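Local coordinates for putative integron gene cassette protein (Uncultured bacterium, PDB 3GHJ), which is of unknown function but belongs to the glyoxalase/bleomycin resistance protein/dioxygenase superfamily, whose members include metal-dependent enzymes and drug-binding resistance proteins, at residues K37-E40 with K41-F45. The protein carries 1 engineered substitution. Numbering follows the deposited sequence.
Sequences KNLE and KSSQF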
loop_
_atom_site.group_PDB
_atom_site.type_symbol
_atom_site.label_atom_id
_atom_site.label_comp_id
_atom_site.label_asym_id
_atom_site.label_seq_id
_atom_site.Cartn_x
_atom_site.Cartn_y
_atom_site.Cartn_z
ATOM N N LYS A 37 -16.158 -6.006 0.785
ATOM C CA LYS A 37 -17.390 -6.770 1.010
ATOM C C LYS A 37 -18.172 -7.033 -0.278
ATOM O O LYS A 37 -18.816 -8.075 -0.419
ATOM C CB LYS A 37 -18.278 -6.064 2.035
ATOM C CG LYS A 37 -17.750 -6.149 3.464
ATOM C CD LYS A 37 -17.910 -7.550 4.044
ATOM C CE LYS A 37 -17.470 -7.597 5.503
ATOM N NZ LYS A 37 -17.875 -8.874 6.160
ATOM N N ASN A 38 -18.115 -6.094 -1.213
ATOM C CA ASN A 38 -18.877 -6.187 -2.449
ATOM C C ASN A 38 -18.016 -5.666 -3.589
ATOM O O ASN A 38 -17.709 -4.469 -3.650
ATOM C CB ASN A 38 -20.170 -5.375 -2.319
ATOM C CG ASN A 38 -21.077 -5.496 -3.537
ATOM O OD1 ASN A 38 -20.671 -5.234 -4.664
ATOM N ND2 ASN A 38 -22.333 -5.864 -3.299
ATOM N N LEU A 39 -17.625 -6.567 -4.480
ATOM C CA LEU A 39 -16.695 -6.211 -5.547
ATOM C C LEU A 39 -17.249 -5.092 -6.422
ATOM O O LEU A 39 -16.526 -4.166 -6.775
ATOM C CB LEU A 39 -16.332 -7.423 -6.403
ATOM C CG LEU A 39 -15.164 -7.194 -7.367
ATOM C CD1 LEU A 39 -13.887 -6.859 -6.587
ATOM C CD2 LEU A 39 -14.952 -8.420 -8.236
ATOM N N GLU A 40 -18.531 -5.168 -6.771
ATOM C CA GLU A 40 -19.112 -4.164 -7.656
ATOM C C GLU A 40 -19.183 -2.794 -6.995
ATOM O O GLU A 40 -18.822 -1.783 -7.594
ATOM C CB GLU A 40 -20.502 -4.599 -8.136
ATOM C CG GLU A 40 -20.488 -5.735 -9.159
ATOM C CD GLU A 40 -20.172 -7.099 -8.556
ATOM O OE1 GLU A 40 -20.435 -7.310 -7.351
ATOM O OE2 GLU A 40 -19.667 -7.971 -9.298
ATOM N N LYS A 41 -19.656 -2.753 -5.755
ATOM C CA LYS A 41 -19.800 -1.477 -5.079
ATOM C C LYS A 41 -18.435 -0.845 -4.821
ATOM O O LYS A 41 -18.270 0.367 -4.947
ATOM C CB LYS A 41 -20.589 -1.626 -3.778
ATOM C CG LYS A 41 -22.057 -2.013 -4.005
ATOM C CD LYS A 41 -22.855 -1.978 -2.712
ATOM C CE LYS A 41 -24.322 -2.308 -2.970
ATOM N NZ LYS A 41 -25.077 -2.509 -1.701
ATOM N N SER A 42 -17.462 -1.663 -4.448
ATOM C CA SER A 42 -16.130 -1.113 -4.227
ATOM C C SER A 42 -15.466 -0.705 -5.543
ATOM O O SER A 42 -14.825 0.344 -5.610
ATOM C CB SER A 42 -15.243 -2.070 -3.425
ATOM O OG SER A 42 -15.577 -2.017 -2.047
ATOM N N SER A 43 -15.629 -1.507 -6.590
ATOM C CA SER A 43 -15.089 -1.117 -7.889
ATOM C C SER A 43 -15.662 0.233 -8.322
ATOM O O SER A 43 -14.945 1.082 -8.851
ATOM C CB SER A 43 -15.369 -2.184 -8.946
ATOM O OG SER A 43 -14.684 -3.390 -8.655
ATOM N N GLN A 44 -16.954 0.433 -8.092
ATOM C CA GLN A 44 -17.586 1.700 -8.444
ATOM C C GLN A 44 -16.956 2.866 -7.685
ATOM O O GLN A 44 -16.715 3.924 -8.250
ATOM C CB GLN A 44 -19.094 1.630 -8.189
ATOM C CG GLN A 44 -19.813 0.677 -9.126
ATOM C CD GLN A 44 -21.259 0.445 -8.736
ATOM O OE1 GLN A 44 -21.718 0.912 -7.694
ATOM N NE2 GLN A 44 -21.986 -0.285 -9.574
ATOM N N PHE A 45 -16.677 2.667 -6.403
ATOM C CA PHE A 45 -16.057 3.714 -5.601
ATOM C C PHE A 45 -14.649 4.045 -6.112
ATOM O O PHE A 45 -14.311 5.205 -6.339
ATOM C CB PHE A 45 -16.001 3.291 -4.132
ATOM C CG PHE A 45 -15.329 4.288 -3.225
ATOM C CD1 PHE A 45 -13.949 4.250 -3.013
ATOM C CD2 PHE A 45 -16.078 5.257 -2.566
ATOM C CE1 PHE A 45 -13.334 5.166 -2.174
ATOM C CE2 PHE A 45 -15.471 6.170 -1.724
ATOM C CZ PHE A 45 -14.100 6.121 -1.521
HETATM O O HOH W 1 -17.599 -3.191 -0.716
#
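Asn38 bends its amide back over the first turn of helix 39-49, and its OD1 accepts from Lys41 N at 2.9 Å. The N-H points almost straight at the oxygen (168°) but sits above the amide plane, 42° out of it. Asn38 CG lies anti to the backbone N and beside its own carbonyl carbon (chi1 -176°), which lets OD1 reach the N-H of Lys41. Lys41 then lays its aliphatic chain across the flat group, CG 3.6 Å from Asn38 CG, before running on extended. The main-chain oxygen of Asn38 opens the alpha-helical pattern by accepting from Ser42 N, while a water joins Asn38 N to Ser42 OG, a hydroxyl that also bonds Asn132. At the next residue, Ser43 keeps OG beside its own backbone N, close enough to reach Leu39 O at 2.7 Å. Ser43 N bonds the same oxygen from the opposite face of the carbonyl plane, giving it two donors. Asn64 also holds the Ser43 hydroxyl, and Glu40 carries its carboxylate off to a salt bridge with Arg62. The arrangement is a classic asparagine N-cap, here starting helix 39-49 just after strand 28-36, in a protein of the glyoxalase/bleomycin resistance superfamily, whose vicinal oxygen chelate fold is built from βαβββ modules.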